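PDB 3TOV: glycosyl transferase family 9 from Veillonella parvula, which probably transfers a sugar, perhaps a heptose, from a nucleotide-activated donor to an acceptor, as glycosyltransferases of the GT-B fold do. Local coordinates for residues A256-D269 / V275-Y287. Sequence-based numbering, arbitrary orientation.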
loop_
_atom_site.group_PDB
_atom_site.type_symbol
_atom_site.label_atom_id
_atom_site.label_comp_id
_atom_site.label_asym_id
_atom_site.label_seq_id
_atom_site.Cartn_x
_atom_site.Cartn_y
_atom_site.Cartn_z
ATOM N N ALA A 256 1.612 -10.194 3.850
ATOM C CA ALA A 256 0.580 -10.374 2.848
ATOM C C ALA A 256 -0.046 -11.759 2.982
ATOM O O ALA A 256 -1.267 -11.899 2.976
ATOM C CB ALA A 256 1.168 -10.184 1.462
ATOM N N ALA A 257 0.793 -12.780 3.114
ATOM C CA ALA A 257 0.317 -14.158 3.150
ATOM C C ALA A 257 -0.558 -14.373 4.380
ATOM O O ALA A 257 -1.557 -15.105 4.338
ATOM C CB ALA A 257 1.493 -15.131 3.128
ATOM N N ALA A 258 -0.175 -13.706 5.466
ATOM C CA ALA A 258 -0.972 -13.665 6.687
ATOM C C ALA A 258 -2.281 -12.890 6.498
ATOM O O ALA A 258 -3.324 -13.293 7.011
ATOM C CB ALA A 258 -0.162 -13.048 7.806
HETATM N N MSE A 259 -2.213 -11.777 5.766
HETATM C CA MSE A 259 -3.369 -10.912 5.542
HETATM C C MSE A 259 -4.307 -11.493 4.506
HETATM O O MSE A 259 -5.528 -11.338 4.592
HETATM C CB MSE A 259 -2.928 -9.519 5.108
HETATM C CG MSE A 259 -3.261 -8.431 6.120
HETATM SE SE MSE A 259 -2.111 -6.893 5.868
HETATM C CE MSE A 259 -2.742 -5.720 7.273
ATOM N N ASN A 260 -3.729 -12.158 3.518
ATOM C CA ASN A 260 -4.519 -12.849 2.515
ATOM C C ASN A 260 -5.608 -13.707 3.179
ATOM O O ASN A 260 -6.736 -13.805 2.685
ATOM C CB ASN A 260 -3.596 -13.706 1.650
ATOM C CG ASN A 260 -4.351 -14.582 0.686
ATOM O OD1 ASN A 260 -4.741 -15.695 1.026
ATOM N ND2 ASN A 260 -4.558 -14.092 -0.523
ATOM N N ARG A 261 -5.254 -14.303 4.318
ATOM C CA ARG A 261 -6.128 -15.233 5.025
ATOM C C ARG A 261 -7.323 -14.526 5.665
ATOM O O ARG A 261 -8.276 -15.170 6.117
ATOM C CB ARG A 261 -5.335 -16.026 6.073
ATOM C CG ARG A 261 -6.173 -16.993 6.919
ATOM C CD ARG A 261 -7.115 -17.813 6.055
ATOM N NE ARG A 261 -7.857 -18.838 6.790
ATOM C CZ ARG A 261 -9.095 -18.685 7.260
ATOM N NH1 ARG A 261 -9.689 -19.686 7.905
ATOM N NH2 ARG A 261 -9.740 -17.535 7.095
ATOM N N CYS A 262 -7.287 -13.202 5.690
ATOM C CA CYS A 262 -8.363 -12.457 6.334
ATOM C C CYS A 262 -9.603 -12.302 5.473
ATOM O O CYS A 262 -9.514 -11.870 4.324
ATOM C CB CYS A 262 -7.879 -11.081 6.759
ATOM S SG CYS A 262 -6.786 -11.140 8.144
ATOM N N ASN A 263 -10.751 -12.649 6.054
ATOM C CA ASN A 263 -12.061 -12.376 5.470
ATOM C C ASN A 263 -12.426 -10.896 5.572
ATOM O O ASN A 263 -13.370 -10.451 4.939
ATOM C CB ASN A 263 -13.143 -13.190 6.168
ATOM C CG ASN A 263 -12.876 -14.672 6.131
ATOM O OD1 ASN A 263 -11.840 -15.140 6.595
ATOM N ND2 ASN A 263 -13.827 -15.428 5.604
ATOM N N LEU A 264 -11.677 -10.147 6.380
ATOM C CA LEU A 264 -11.905 -8.717 6.562
ATOM C C LEU A 264 -10.761 -8.010 7.297
ATOM O O LEU A 264 -10.071 -8.586 8.130
ATOM C CB LEU A 264 -13.204 -8.469 7.326
ATOM C CG LEU A 264 -13.603 -6.990 7.459
ATOM C CD1 LEU A 264 -14.134 -6.444 6.129
ATOM C CD2 LEU A 264 -14.633 -6.817 8.552
ATOM N N LEU A 265 -10.591 -6.734 6.997
ATOM C CA LEU A 265 -9.596 -5.920 7.651
ATOM C C LEU A 265 -10.169 -4.537 8.020
ATOM O O LEU A 265 -10.661 -3.793 7.172
ATOM C CB LEU A 265 -8.390 -5.785 6.741
ATOM C CG LEU A 265 -7.374 -4.749 7.202
ATOM C CD1 LEU A 265 -6.979 -5.013 8.642
ATOM C CD2 LEU A 265 -6.146 -4.729 6.280
ATOM N N ILE A 266 -10.130 -4.217 9.306
ATOM C CA ILE A 266 -10.501 -2.896 9.794
ATOM C C ILE A 266 -9.206 -2.139 10.052
ATOM O O ILE A 266 -8.268 -2.701 10.628
ATOM C CB ILE A 266 -11.274 -3.025 11.101
ATOM C CG1 ILE A 266 -12.524 -3.865 10.871
ATOM C CG2 ILE A 266 -11.613 -1.668 11.655
ATOM C CD1 ILE A 266 -13.388 -3.988 12.089
ATOM N N THR A 267 -9.124 -0.881 9.631
ATOM C CA THR A 267 -7.813 -0.230 9.620
ATOM C C THR A 267 -7.850 1.268 9.435
ATOM O O THR A 267 -8.837 1.802 8.946
ATOM C CB THR A 267 -6.887 -0.814 8.509
ATOM O OG1 THR A 267 -5.918 0.167 8.139
ATOM C CG2 THR A 267 -7.674 -1.169 7.268
ATOM N N ASN A 268 -6.761 1.932 9.820
ATOM C CA ASN A 268 -6.567 3.355 9.543
ATOM C C ASN A 268 -5.833 3.587 8.218
ATOM O O ASN A 268 -5.420 2.629 7.566
ATOM C CB ASN A 268 -5.818 4.015 10.691
ATOM C CG ASN A 268 -4.510 3.325 10.999
ATOM O OD1 ASN A 268 -4.276 2.204 10.555
ATOM N ND2 ASN A 268 -3.646 3.990 11.761
ATOM N N ASP A 269 -5.695 4.839 7.785
ATOM C CA ASP A 269 -4.939 5.073 6.554
ATOM C C ASP A 269 -3.484 4.864 6.866
ATOM O O ASP A 269 -2.851 5.690 7.521
ATOM C CB ASP A 269 -5.204 6.431 5.851
ATOM C CG ASP A 269 -5.579 7.570 6.811
ATOM O OD1 ASP A 269 -6.286 7.335 7.824
ATOM O OD2 ASP A 269 -5.186 8.727 6.526
ATOM N N VAL A 275 -1.598 -3.198 1.439
ATOM C CA VAL A 275 -1.222 -4.609 1.463
ATOM C C VAL A 275 -2.468 -5.483 1.539
ATOM O O VAL A 275 -2.593 -6.473 0.835
ATOM C CB VAL A 275 -0.333 -4.940 2.674
ATOM C CG1 VAL A 275 -0.022 -6.434 2.715
ATOM C CG2 VAL A 275 0.942 -4.111 2.647
ATOM N N GLY A 276 -3.393 -5.111 2.409
ATOM C CA GLY A 276 -4.638 -5.843 2.519
ATOM C C GLY A 276 -5.316 -5.895 1.169
ATOM O O GLY A 276 -5.527 -6.972 0.620
ATOM N N ILE A 277 -5.639 -4.719 0.637
ATOM C CA ILE A 277 -6.328 -4.588 -0.645
ATOM C C ILE A 277 -5.666 -5.419 -1.734
ATOM O O ILE A 277 -6.342 -6.052 -2.545
ATOM C CB ILE A 277 -6.354 -3.117 -1.099
ATOM C CG1 ILE A 277 -7.147 -2.263 -0.115
ATOM C CG2 ILE A 277 -6.917 -2.972 -2.513
ATOM C CD1 ILE A 277 -7.139 -0.808 -0.499
ATOM N N SER A 278 -4.337 -5.415 -1.739
ATOM C CA SER A 278 -3.564 -6.119 -2.749
ATOM C C SER A 278 -3.669 -7.632 -2.611
ATOM O O SER A 278 -2.990 -8.374 -3.318
ATOM C CB SER A 278 -2.095 -5.713 -2.661
ATOM O OG SER A 278 -1.447 -6.396 -1.594
ATOM N N GLN A 279 -4.505 -8.085 -1.689
ATOM C CA GLN A 279 -4.717 -9.509 -1.479
ATOM C C GLN A 279 -6.209 -9.810 -1.485
ATOM O O GLN A 279 -6.642 -10.882 -1.049
ATOM C CB GLN A 279 -4.117 -9.958 -0.146
ATOM C CG GLN A 279 -2.635 -9.660 0.022
ATOM C CD GLN A 279 -1.757 -10.454 -0.917
ATOM O OE1 GLN A 279 -1.888 -11.674 -1.036
ATOM N NE2 GLN A 279 -0.845 -9.761 -1.592
ATOM N N GLY A 280 -6.994 -8.844 -1.954
ATOM C CA GLY A 280 -8.422 -9.029 -2.144
ATOM C C GLY A 280 -9.257 -8.910 -0.890
ATOM O O GLY A 280 -10.446 -9.216 -0.910
ATOM N N VAL A 281 -8.645 -8.450 0.197
ATOM C CA VAL A 281 -9.329 -8.365 1.478
ATOM C C VAL A 281 -10.250 -7.147 1.545
ATOM O O VAL A 281 -9.799 -6.019 1.375
ATOM C CB VAL A 281 -8.327 -8.301 2.645
ATOM C CG1 VAL A 281 -8.954 -8.840 3.907
ATOM C CG2 VAL A 281 -7.108 -9.113 2.319
ATOM N N PRO A 282 -11.546 -7.381 1.819
ATOM C CA PRO A 282 -12.537 -6.314 2.029
ATOM C C PRO A 282 -12.120 -5.394 3.161
ATOM O O PRO A 282 -11.713 -5.860 4.215
ATOM C CB PRO A 282 -13.804 -7.070 2.427
ATOM C CG PRO A 282 -13.593 -8.472 1.955
ATOM C CD PRO A 282 -12.118 -8.720 2.036
ATOM N N ILE A 283 -12.247 -4.095 2.949
ATOM C CA ILE A 283 -11.667 -3.121 3.851
ATOM C C ILE A 283 -12.706 -2.261 4.548
ATOM O O ILE A 283 -13.592 -1.710 3.909
ATOM C CB ILE A 283 -10.754 -2.163 3.071
ATOM C CG1 ILE A 283 -9.627 -2.932 2.357
ATOM C CG2 ILE A 283 -10.229 -1.077 3.993
ATOM C CD1 ILE A 283 -8.694 -3.679 3.298
ATOM N N VAL A 284 -12.608 -2.149 5.865
ATOM C CA VAL A 284 -13.293 -1.069 6.560
ATOM C C VAL A 284 -12.184 -0.106 6.944
ATOM O O VAL A 284 -11.268 -0.469 7.685
ATOM C CB VAL A 284 -14.062 -1.536 7.816
ATOM C CG1 VAL A 284 -14.609 -0.336 8.553
ATOM C CG2 VAL A 284 -15.208 -2.485 7.455
ATOM N N ALA A 285 -12.240 1.109 6.419
ATOM C CA ALA A 285 -11.129 2.028 6.575
ATOM C C ALA A 285 -11.540 3.291 7.324
ATOM O O ALA A 285 -12.517 3.938 6.970
ATOM C CB ALA A 285 -10.553 2.375 5.221
ATOM N N LEU A 286 -10.781 3.651 8.351
ATOM C CA LEU A 286 -11.147 4.785 9.180
ATOM C C LEU A 286 -10.369 6.032 8.818
ATOM O O LEU A 286 -9.252 6.222 9.285
ATOM C CB LEU A 286 -10.941 4.465 10.655
ATOM C CG LEU A 286 -12.045 3.652 11.325
ATOM C CD1 LEU A 286 -12.064 2.221 10.836
ATOM C CD2 LEU A 286 -11.835 3.685 12.811
ATOM N N TYR A 287 -10.968 6.875 7.982
ATOM C CA TYR A 287 -10.447 8.210 7.719
ATOM C C TYR A 287 -11.181 9.163 8.630
ATOM O O TYR A 287 -12.391 9.035 8.831
ATOM C CB TYR A 287 -10.739 8.584 6.279
ATOM C CG TYR A 287 -9.860 7.879 5.286
ATOM C CD1 TYR A 287 -8.917 8.585 4.554
ATOM C CD2 TYR A 287 -9.952 6.506 5.097
ATOM C CE1 TYR A 287 -8.097 7.950 3.655
ATOM C CE2 TYR A 287 -9.128 5.855 4.199
ATOM C CZ TYR A 287 -8.202 6.586 3.479
ATOM O OH TYR A 287 -7.371 5.970 2.571
#
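Leu265 and Ile283 lie side by side and point the same way, Leu265 CB 4.0 Å from Ile283 CD1, on the sheet face that helix 271-277 covers. On the other face Ile266 and Val284 repeat this pairing, Ile266 CG1 4.1 Å from Val284 CB, beneath helix 334-347. Such matched neighbours exemplify parallel strands in a beta-alpha-beta unit, here 264-268 and 283-286 in the Rossmann-like C-terminal half of a GT-B fold. The backbone ladder sets the register: Val284 N gives a 2.9 Å bond to Leu265 O, and Val284 O accepts Thr267 N. Where the helices meet, Met259, a selenomethionine, crosses Val275 at about a right angle, its SE against Val275 CG1. Gln279, bent at chi2 (-67°), folds its amide over Ala256 CB, with NE2 3.7 Å away and hydrogen-bonded to Ile162 O; its plane stands 67° from the Asn260 amide. With an alanine here the amide is gone, which is likely to bare one side of Ala256 CB and leave Ile162 O without this donor. Beyond the strands, Asp269 lays CB over the Tyr287 ring face in a CH-pi contact, its carboxylate 14° from the ring plane. Hydrogen bonds across this buried joint are all backbone to backbone; its side chains contribute mainly apolar fit.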